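Local coordinates for 15-O-acetyltransferase (Fusarium sporotrichioides, PDB 3FOT), which transfers an acetyl group to the 15-hydroxyl of trichothecene intermediates during the biosynthesis of sesquiterpene mycotoxins such as T-2 toxin, at residues A85-P90 with G223-N228; P231-S236 with R343-D348; E79-D84 with G199-L204. All blocks are in the same frame, centred on the assembly; numbering follows the deposited sequence.

From the N terminus, helix 71-88 supplies 79-84 to interaction 3 and then, at its C-terminal end, 85-90 to interaction 1. Interaction 3 closes first, on helix 191-205, and interaction 1 closes later, on the loop that follows, so the two cross along the chain. They also touch in space: Glu88 forms a salt bridge with Arg203, and Ala85 packs on Leu201 and Leu204. The same loop then opens interaction 2 at 231-236, which closes at 343-348, so interaction 2 follows interaction 1 in series. Together the contacts fix two helices against each other and hold the long loop between helices 191-205 and 246-264 at two places, whose centres are about 18 Å apart.

Interaction 1: A85-P90 with G223-N228; sequences ARFEHP and GQEIKN
Glu225 enters the contact over the ring of Phe87, and the path of its side chain runs from that ring past Pro90 to a polar site. Its CB lies above one face of the ring, 4.1 Å from the centroid of Phe87 and 27° off the ring normal, a CH-pi contact. The same Glu225 CB rests 3.4 Å from Phe87 O. CG takes the crowded position between the backbone N and the carbonyl carbon (chi1 82°), which carries it to Pro90, with Glu225 CG 3.9 Å from Pro90 CG. The chain then bends at chi2, and the carboxylate ends away from the ring. There Glu225 OE1 accepts Gly223 N on its syn lone pair at 2.6 Å, while OE2 is hydrogen-bonded to Tyr108 OH and Ser110 OG. Arg86 bonds through NE to the same Tyr108 hydroxyl, and its NE stays 4.8 Å from Glu225 OE2.

Two more loop residues meet the Phe87 ring. Gln224 CB sits at the ring edge, 3.8 Å from Phe87 CZ, and the Asn228 amide stands steeply to the ring, their planes 81° apart. Asn228 ND2 donates to Phe87 O at 2.8 Å, with the acceptor close to the amide plane, and so takes up a carbonyl near the end of helix 71-88. Beyond it, water 1 joins His89 ND1 to Asn228 O, to which it donates at 2.7 Å.

The bond from Asn228 ND2 to Phe87 O is thus set among the apolar carbons of ring, proline and glutamate, with the carboxylate and water 1 as outlying polar links. The buried Glu225 carboxylate is hydrogen-bonded through both oxygens, and with the positive charge of Arg86 close by it is probably held in its ionised form.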
loop_
_atom_site.group_PDB
_atom_site.type_symbol
_atom_site.label_atom_id
_atom_site.label_comp_id
_atom_site.label_asym_id
_atom_site.label_seq_id
_atom_site.Cartn_x
_atom_site.Cartn_y
_atom_site.Cartn_z
ATOM N N ALA A 85 -2.267 17.867 9.952
ATOM C CA ALA A 85 -1.836 16.483 9.801
ATOM C C ALA A 85 -0.310 16.387 9.862
ATOM O O ALA A 85 0.226 15.415 10.396
ATOM C CB ALA A 85 -2.362 15.900 8.516
ATOM N N ARG A 86 0.372 17.402 9.338
ATOM C CA ARG A 86 1.835 17.458 9.364
ATOM C C ARG A 86 2.301 17.515 10.810
ATOM O O ARG A 86 3.275 16.862 11.179
ATOM C CB ARG A 86 2.376 18.674 8.597
ATOM C CG ARG A 86 3.931 18.739 8.684
ATOM C CD ARG A 86 4.519 19.767 7.777
ATOM N NE ARG A 86 5.974 19.845 7.905
ATOM C CZ ARG A 86 6.782 20.422 7.022
ATOM N NH1 ARG A 86 6.305 20.963 5.900
ATOM N NH2 ARG A 86 8.103 20.442 7.258
ATOM N N PHE A 87 1.587 18.293 11.625
ATOM C CA PHE A 87 1.867 18.343 13.056
ATOM C C PHE A 87 1.688 16.998 13.750
ATOM O O PHE A 87 2.555 16.572 14.501
ATOM C CB PHE A 87 1.052 19.427 13.766
ATOM C CG PHE A 87 1.575 19.736 15.127
ATOM C CD1 PHE A 87 2.607 20.662 15.277
ATOM C CD2 PHE A 87 1.100 19.049 16.247
ATOM C CE1 PHE A 87 3.138 20.933 16.550
ATOM C CE2 PHE A 87 1.638 19.313 17.527
ATOM C CZ PHE A 87 2.648 20.263 17.653
ATOM N N GLU A 88 0.583 16.307 13.461
ATOM C CA GLU A 88 0.330 14.992 14.034
ATOM C C GLU A 88 1.302 13.923 13.527
ATOM O O GLU A 88 1.770 13.073 14.311
ATOM C CB GLU A 88 -1.084 14.543 13.687
ATOM C CG GLU A 88 -2.201 15.381 14.321
ATOM C CD GLU A 88 -3.557 14.685 14.221
ATOM O OE1 GLU A 88 -3.634 13.559 13.674
ATOM O OE2 GLU A 88 -4.549 15.239 14.738
ATOM N N HIS A 89 1.560 13.946 12.220
ATOM C CA HIS A 89 2.292 12.877 11.523
ATOM C C HIS A 89 3.205 13.463 10.445
ATOM O O HIS A 89 2.860 13.517 9.268
ATOM C CB HIS A 89 1.317 11.828 10.979
ATOM C CG HIS A 89 0.475 11.227 12.058
ATOM N ND1 HIS A 89 1.025 10.515 13.101
ATOM C CD2 HIS A 89 -0.852 11.296 12.304
ATOM C CE1 HIS A 89 0.067 10.140 13.929
ATOM N NE2 HIS A 89 -1.081 10.600 13.467
ATOM N N PRO A 90 4.379 13.939 10.869
ATOM C CA PRO A 90 5.274 14.643 9.932
ATOM C C PRO A 90 5.909 13.813 8.817
ATOM O O PRO A 90 6.646 14.379 7.998
ATOM C CB PRO A 90 6.359 15.265 10.830
ATOM C CG PRO A 90 6.017 14.860 12.255
ATOM C CD PRO A 90 4.874 13.899 12.258
ATOM N N GLY A 223 8.327 22.818 15.093
ATOM C CA GLY A 223 9.389 22.314 15.956
ATOM C C GLY A 223 8.845 21.286 16.913
ATOM O O GLY A 223 9.452 20.223 17.113
ATOM N N GLN A 224 7.670 21.563 17.474
ATOM C CA GLN A 224 7.043 20.642 18.409
ATOM C C GLN A 224 6.526 19.332 17.814
ATOM O O GLN A 224 6.182 18.429 18.560
ATOM C CB GLN A 224 5.908 21.314 19.187
ATOM C CG GLN A 224 6.350 22.562 19.919
ATOM C CD GLN A 224 5.261 23.097 20.803
ATOM O OE1 GLN A 224 4.111 22.640 20.736
ATOM N NE2 GLN A 224 5.603 24.076 21.641
ATOM N N GLU A 225 6.509 19.232 16.490
ATOM C CA GLU A 225 6.043 18.010 15.809
ATOM C C GLU A 225 7.165 16.994 15.574
ATOM O O GLU A 225 6.898 15.869 15.198
ATOM C CB GLU A 225 5.396 18.358 14.460
ATOM C CG GLU A 225 6.378 18.576 13.313
ATOM C CD GLU A 225 7.070 19.957 13.332
ATOM O OE1 GLU A 225 6.940 20.698 14.333
ATOM O OE2 GLU A 225 7.729 20.315 12.331
ATOM N N ILE A 226 8.415 17.381 15.785
ATOM C CA ILE A 226 9.539 16.450 15.577
ATOM C C ILE A 226 9.352 15.183 16.409
ATOM O O ILE A 226 9.547 14.071 15.910
ATOM C CB ILE A 226 10.901 17.150 15.815
ATOM C CG1 ILE A 226 11.140 18.170 14.695
ATOM C CG2 ILE A 226 12.056 16.138 15.876
ATOM C CD1 ILE A 226 12.244 19.128 14.976
ATOM N N LYS A 227 8.917 15.347 17.659
ATOM C CA LYS A 227 8.679 14.201 18.529
ATOM C C LYS A 227 7.505 13.316 18.061
ATOM O O LYS A 227 7.298 12.226 18.612
ATOM C CB LYS A 227 8.434 14.660 19.964
ATOM C CG LYS A 227 7.190 15.542 20.128
ATOM C CD LYS A 227 7.048 16.009 21.590
ATOM C CE LYS A 227 5.869 16.957 21.742
ATOM N NZ LYS A 227 6.198 18.323 21.225
ATOM N N ASN A 228 6.749 13.799 17.067
ATOM C CA ASN A 228 5.592 13.050 16.536
ATOM C C ASN A 228 5.934 12.147 15.355
ATOM O O ASN A 228 5.104 11.329 14.935
ATOM C CB ASN A 228 4.446 14.003 16.158
ATOM C CG ASN A 228 3.802 14.652 17.370
ATOM O OD1 ASN A 228 3.883 14.131 18.485
ATOM N ND2 ASN A 228 3.102 15.761 17.145
HETATM O O HOH W 1 3.814 9.992 12.910
#

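Interaction 2: P231-S236 with R343-D348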
loop_
_atom_site.group_PDB
_atom_site.type_symbol
_atom_site.label_atom_id
_atom_site.label_comp_id
_atom_site.label_asym_id
_atom_site.label_seq_id
_atom_site.Cartn_x
_atom_site.Cartn_y
_atom_site.Cartn_z
ATOM N N PRO A 231 8.735 6.522 15.677
ATOM C CA PRO A 231 10.076 6.189 16.138
ATOM C C PRO A 231 10.750 5.150 15.231
ATOM O O PRO A 231 10.056 4.535 14.392
ATOM C CB PRO A 231 9.829 5.658 17.555
ATOM C CG PRO A 231 8.437 5.126 17.530
ATOM C CD PRO A 231 7.687 6.033 16.591
ATOM N N PRO A 232 12.084 4.987 15.354
ATOM C CA PRO A 232 12.728 3.976 14.519
ATOM C C PRO A 232 12.193 2.581 14.829
ATOM O O PRO A 232 12.052 2.186 16.000
ATOM C CB PRO A 232 14.213 4.116 14.852
ATOM C CG PRO A 232 14.354 5.496 15.471
ATOM C CD PRO A 232 13.061 5.702 16.204
ATOM N N VAL A 233 11.882 1.837 13.775
ATOM C CA VAL A 233 11.207 0.546 13.947
ATOM C C VAL A 233 12.041 -0.413 14.849
ATOM O O VAL A 233 11.506 -1.102 15.729
ATOM C CB VAL A 233 10.845 -0.071 12.551
ATOM C CG1 VAL A 233 12.107 -0.280 11.710
ATOM C CG2 VAL A 233 10.076 -1.355 12.706
ATOM N N VAL A 234 13.353 -0.390 14.667
ATOM C CA VAL A 234 14.247 -1.286 15.414
ATOM C C VAL A 234 14.107 -1.088 16.936
ATOM O O VAL A 234 13.966 -2.077 17.710
ATOM C CB VAL A 234 15.698 -1.057 14.987
ATOM C CG1 VAL A 234 15.958 -1.672 13.611
ATOM N N ASP A 235 14.065 0.182 17.351
ATOM C CA ASP A 235 13.939 0.547 18.769
ATOM C C ASP A 235 12.528 0.394 19.328
ATOM O O ASP A 235 12.319 0.506 20.543
ATOM C CB ASP A 235 14.455 1.973 18.976
ATOM C CG ASP A 235 15.925 2.113 18.572
ATOM O OD1 ASP A 235 16.700 1.166 18.826
ATOM O OD2 ASP A 235 16.310 3.146 18.009
ATOM N N SER A 236 11.573 0.120 18.446
ATOM C CA SER A 236 10.171 0.028 18.812
ATOM C C SER A 236 9.703 -1.389 19.021
ATOM O O SER A 236 8.538 -1.609 19.376
ATOM C CB SER A 236 9.306 0.683 17.720
ATOM O OG SER A 236 9.654 2.049 17.571
ATOM N N ARG A 343 2.284 -5.781 14.828
ATOM C CA ARG A 343 2.072 -6.622 16.016
ATOM C C ARG A 343 3.372 -6.937 16.781
ATOM O O ARG A 343 3.323 -7.330 17.961
ATOM C CB ARG A 343 1.357 -7.915 15.631
ATOM C CG ARG A 343 -0.122 -7.727 15.348
ATOM C CD ARG A 343 -0.702 -8.993 14.699
ATOM N N TRP A 344 4.515 -6.749 16.120
ATOM C CA TRP A 344 5.822 -6.982 16.738
ATOM C C TRP A 344 6.384 -5.736 17.447
ATOM O O TRP A 344 7.453 -5.775 18.069
ATOM C CB TRP A 344 6.796 -7.500 15.687
ATOM C CG TRP A 344 6.553 -8.934 15.337
ATOM C CD1 TRP A 344 7.153 -10.032 15.911
ATOM C CD2 TRP A 344 5.646 -9.448 14.349
ATOM N NE1 TRP A 344 6.683 -11.179 15.331
ATOM C CE2 TRP A 344 5.748 -10.854 14.379
ATOM C CE3 TRP A 344 4.757 -8.852 13.439
ATOM C CZ2 TRP A 344 5.006 -11.681 13.524
ATOM C CZ3 TRP A 344 4.010 -9.672 12.599
ATOM C CH2 TRP A 344 4.138 -11.081 12.650
ATOM N N LEU A 345 5.655 -4.623 17.345
ATOM C CA LEU A 345 6.028 -3.396 18.031
ATOM C C LEU A 345 5.385 -3.340 19.419
ATOM O O LEU A 345 4.362 -3.962 19.656
ATOM C CB LEU A 345 5.571 -2.169 17.220
ATOM C CG LEU A 345 6.045 -2.056 15.774
ATOM C CD1 LEU A 345 5.456 -0.767 15.162
ATOM C CD2 LEU A 345 7.542 -2.044 15.626
ATOM N N ARG A 346 5.975 -2.563 20.316
ATOM C CA ARG A 346 5.409 -2.401 21.649
ATOM C C ARG A 346 4.021 -1.791 21.523
ATOM O O ARG A 346 3.778 -0.950 20.646
ATOM C CB ARG A 346 6.331 -1.556 22.515
ATOM C CG ARG A 346 7.671 -2.251 22.730
ATOM C CD ARG A 346 8.473 -1.624 23.839
ATOM N NE ARG A 346 8.890 -0.268 23.490
ATOM C CZ ARG A 346 9.965 0.025 22.765
ATOM N NH1 ARG A 346 10.740 -0.947 22.297
ATOM N NH2 ARG A 346 10.269 1.301 22.520
ATOM N N GLU A 347 3.116 -2.253 22.384
ATOM C CA GLU A 347 1.690 -1.895 22.341
ATOM C C GLU A 347 1.400 -0.389 22.235
ATOM O O GLU A 347 0.448 0.021 21.553
ATOM C CB GLU A 347 0.974 -2.493 23.563
ATOM C CG GLU A 347 -0.547 -2.307 23.576
ATOM N N ASP A 348 2.188 0.446 22.904
ATOM C CA ASP A 348 1.873 1.887 22.889
ATOM C C ASP A 348 2.435 2.622 21.675
ATOM O O ASP A 348 2.248 3.829 21.550
ATOM C CB ASP A 348 2.279 2.579 24.188
#
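Arg346 meets Asp235 with the edge of its guanidinium, and the flat group lies with the backbone of Ser236 over one face. Both terminal nitrogens point at a single carbonyl oxygen: Arg346 NH1 donates to Asp235 O at 2.8 Å and Arg346 NH2 to Asp235 O at 3.0 Å. The acceptor stays near the guanidinium plane, and the two bonds, converging on one oxygen, hold the edge of the group on it. A bend at chi3 (-66°) turns NE out of the line of the aliphatic chain. Arg346 NH1 also bonds Leu237 O, a further restraint on the group.

The start of the same residue is held by the backbone, where Arg346 N donates to Ser236 O at 2.9 Å, nearly along the C=O axis. Leu345 CA comes 3.4 Å from Ser236 O in a weaker CA-H...O contact.

Leu345 completes the interface with its CD2 branch, which lies 3.9 Å from Ser236 CB. Leu345 CD2 is also 3.9 Å from Val233 CG2, and the Val233 and Leu345 side chains cross at about a right angle. Ser236 OG faces its own segment instead and donates to Pro232 O at 2.9 Å, from above the carbonyl plane, beside the backbone bond from Ser236 N to Val233 O.

Val233 also packs on Leu411 of helix 406-423, which carries His414, a residue that binds 15-deacetylcalonectrin; about 10 Å separates the Val233 and His414 side chains. The contact therefore fastens the long loop after helix 191-205 beside the substrate-binding helix, consistent with the crossover segment that joins the two domains in BAHD acyltransferases.

Interaction 3: E79-D84 with G199-L204; sequences ELALLD and GDLFRL
Asp84 turns its CB, not its flat carboxylate, to Leu204: Asp84 CB lies 3.9 Å from Leu204 CD2. Water 2 spans the polar margin, donating to Asp84 OD2 at 2.8 Å and to Leu204 O at 3.0 Å, and Asp84 OD2 is also hydrogen-bonded to Tyr208 OH. The other flat group is the guanidinium of Arg203 in segment 199-204. Asp200 OD1 sits at its edge, close to its plane, in a salt bridge with Arg203 NH1 of 3.0 Å, while Asp200 O lies over one face toward the rim. Arg203 NH1 meets Asp200 OD1 from above the carboxylate plane, 63° out of it, and Asp200 OD2 is hydrogen-bonded to Tyr354 OH.

Between the helices the packing is apolar. Ala81 brings its single methyl to the crossing, with Ala81 CB 4.0 Å from Leu204 CB. Leu204 CG stands anti to the carbonyl carbon (chi1 -68°). Beyond it, Leu204 CD1 lies 3.8 Å from Ala81 O. Leu201 extends its CD2 branch over the backbone of the first helix, 3.7 Å from Leu82 CA. The small side chain of Ala81 is consistent with the 8.7 Å approach of the two segment axes, whose directions make an angle of 121°.

Helix 71-88 is thereby wedged between neighbours. Leu82 turns to Trp120 and Cys124 of helix 114-124. Leu201 also reaches Phe182, and Phe202 reaches Ile180, both of strand 177-184, so helix 191-205 lies between helix 71-88 and that strand of the six-stranded mixed sheet.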
loop_
_atom_site.group_PDB
_atom_site.type_symbol
_atom_site.label_atom_id
_atom_site.label_comp_id
_atom_site.label_asym_id
_atom_site.label_seq_id
_atom_site.Cartn_x
_atom_site.Cartn_y
_atom_site.Cartn_z
ATOM N N GLU A 79 -5.756 22.247 2.624
ATOM C CA GLU A 79 -4.468 22.850 2.990
ATOM C C GLU A 79 -4.386 22.988 4.510
ATOM O O GLU A 79 -3.368 22.659 5.132
ATOM C CB GLU A 79 -4.307 24.215 2.321
ATOM C CG GLU A 79 -3.992 24.146 0.821
ATOM C CD GLU A 79 -4.095 25.532 0.201
ATOM O OE1 GLU A 79 -4.242 26.507 0.965
ATOM O OE2 GLU A 79 -4.029 25.661 -1.033
ATOM N N LEU A 80 -5.470 23.467 5.106
ATOM C CA LEU A 80 -5.574 23.619 6.565
ATOM C C LEU A 80 -5.466 22.253 7.275
ATOM O O LEU A 80 -4.694 22.098 8.219
ATOM C CB LEU A 80 -6.879 24.342 6.914
ATOM C CG LEU A 80 -6.887 25.818 6.484
ATOM C CD1 LEU A 80 -8.296 26.382 6.612
ATOM C CD2 LEU A 80 -5.912 26.634 7.318
ATOM N N ALA A 81 -6.217 21.267 6.793
ATOM C CA ALA A 81 -6.140 19.910 7.281
ATOM C C ALA A 81 -4.730 19.331 7.159
ATOM O O ALA A 81 -4.269 18.634 8.058
ATOM C CB ALA A 81 -7.159 19.020 6.532
ATOM N N LEU A 82 -4.059 19.587 6.042
ATOM C CA LEU A 82 -2.732 19.005 5.809
ATOM C C LEU A 82 -1.702 19.581 6.790
ATOM O O LEU A 82 -0.789 18.881 7.283
ATOM C CB LEU A 82 -2.291 19.273 4.372
ATOM C CG LEU A 82 -0.936 18.700 3.968
ATOM C CD1 LEU A 82 -0.840 17.162 4.157
ATOM C CD2 LEU A 82 -0.686 19.068 2.512
ATOM N N LEU A 83 -1.855 20.860 7.093
ATOM C CA LEU A 83 -1.004 21.475 8.131
ATOM C C LEU A 83 -1.197 20.819 9.500
ATOM O O LEU A 83 -0.205 20.490 10.178
ATOM C CB LEU A 83 -1.237 22.991 8.210
ATOM C CG LEU A 83 -0.739 23.787 7.004
ATOM C CD1 LEU A 83 -1.379 25.166 6.965
ATOM C CD2 LEU A 83 0.804 23.871 7.012
ATOM N N ASP A 84 -2.451 20.610 9.916
ATOM C CA ASP A 84 -2.732 19.919 11.163
ATOM C C ASP A 84 -2.135 18.519 11.113
ATOM O O ASP A 84 -1.575 18.043 12.097
ATOM C CB ASP A 84 -4.247 19.792 11.404
ATOM C CG ASP A 84 -4.916 21.123 11.674
ATOM O OD1 ASP A 84 -4.192 22.104 12.025
ATOM O OD2 ASP A 84 -6.171 21.165 11.539
ATOM N N GLY A 199 -7.203 8.878 6.248
ATOM C CA GLY A 199 -8.259 8.920 7.284
ATOM C C GLY A 199 -8.138 10.157 8.159
ATOM O O GLY A 199 -9.151 10.823 8.500
ATOM N N ASP A 200 -6.907 10.452 8.556
ATOM C CA ASP A 200 -6.617 11.636 9.387
ATOM C C ASP A 200 -7.026 12.920 8.680
ATOM O O ASP A 200 -7.634 13.790 9.279
ATOM C CB ASP A 200 -5.119 11.698 9.733
ATOM C CG ASP A 200 -4.678 10.557 10.654
ATOM O OD1 ASP A 200 -5.517 10.004 11.395
ATOM O OD2 ASP A 200 -3.494 10.195 10.616
ATOM N N LEU A 201 -6.659 13.053 7.396
ATOM C CA LEU A 201 -7.074 14.218 6.605
ATOM C C LEU A 201 -8.592 14.346 6.546
ATOM O O LEU A 201 -9.124 15.452 6.659
ATOM C CB LEU A 201 -6.504 14.140 5.175
ATOM C CG LEU A 201 -4.984 14.335 5.069
ATOM C CD1 LEU A 201 -4.548 14.071 3.621
ATOM C CD2 LEU A 201 -4.586 15.775 5.519
ATOM N N PHE A 202 -9.292 13.229 6.362
ATOM C CA PHE A 202 -10.771 13.269 6.303
ATOM C C PHE A 202 -11.383 13.680 7.641
ATOM O O PHE A 202 -12.407 14.390 7.667
ATOM C CB PHE A 202 -11.366 11.937 5.799
ATOM C CG PHE A 202 -11.150 11.677 4.326
ATOM C CD1 PHE A 202 -10.529 12.625 3.485
ATOM C CD2 PHE A 202 -11.610 10.486 3.758
ATOM C CE1 PHE A 202 -10.360 12.373 2.102
ATOM C CE2 PHE A 202 -11.429 10.231 2.379
ATOM C CZ PHE A 202 -10.822 11.180 1.560
ATOM N N ARG A 203 -10.758 13.274 8.741
ATOM C CA ARG A 203 -11.161 13.768 10.062
ATOM C C ARG A 203 -10.869 15.274 10.202
ATOM O O ARG A 203 -11.758 16.069 10.496
ATOM C CB ARG A 203 -10.431 12.994 11.152
ATOM C CG ARG A 203 -10.424 13.714 12.509
ATOM C CD ARG A 203 -9.751 12.811 13.537
ATOM N NE ARG A 203 -8.404 12.313 13.187
ATOM C CZ ARG A 203 -7.255 12.913 13.498
ATOM N NH1 ARG A 203 -6.102 12.340 13.165
ATOM N NH2 ARG A 203 -7.239 14.080 14.166
ATOM N N LEU A 204 -9.627 15.648 9.956
ATOM C CA LEU A 204 -9.132 17.020 10.192
ATOM C C LEU A 204 -9.823 18.052 9.326
ATOM O O LEU A 204 -10.120 19.163 9.788
ATOM C CB LEU A 204 -7.615 17.078 10.026
ATOM C CG LEU A 204 -6.829 16.319 11.105
ATOM C CD1 LEU A 204 -5.408 16.059 10.643
ATOM C CD2 LEU A 204 -6.865 17.102 12.460
HETATM O O HOH W 2 -8.539 19.926 12.213
#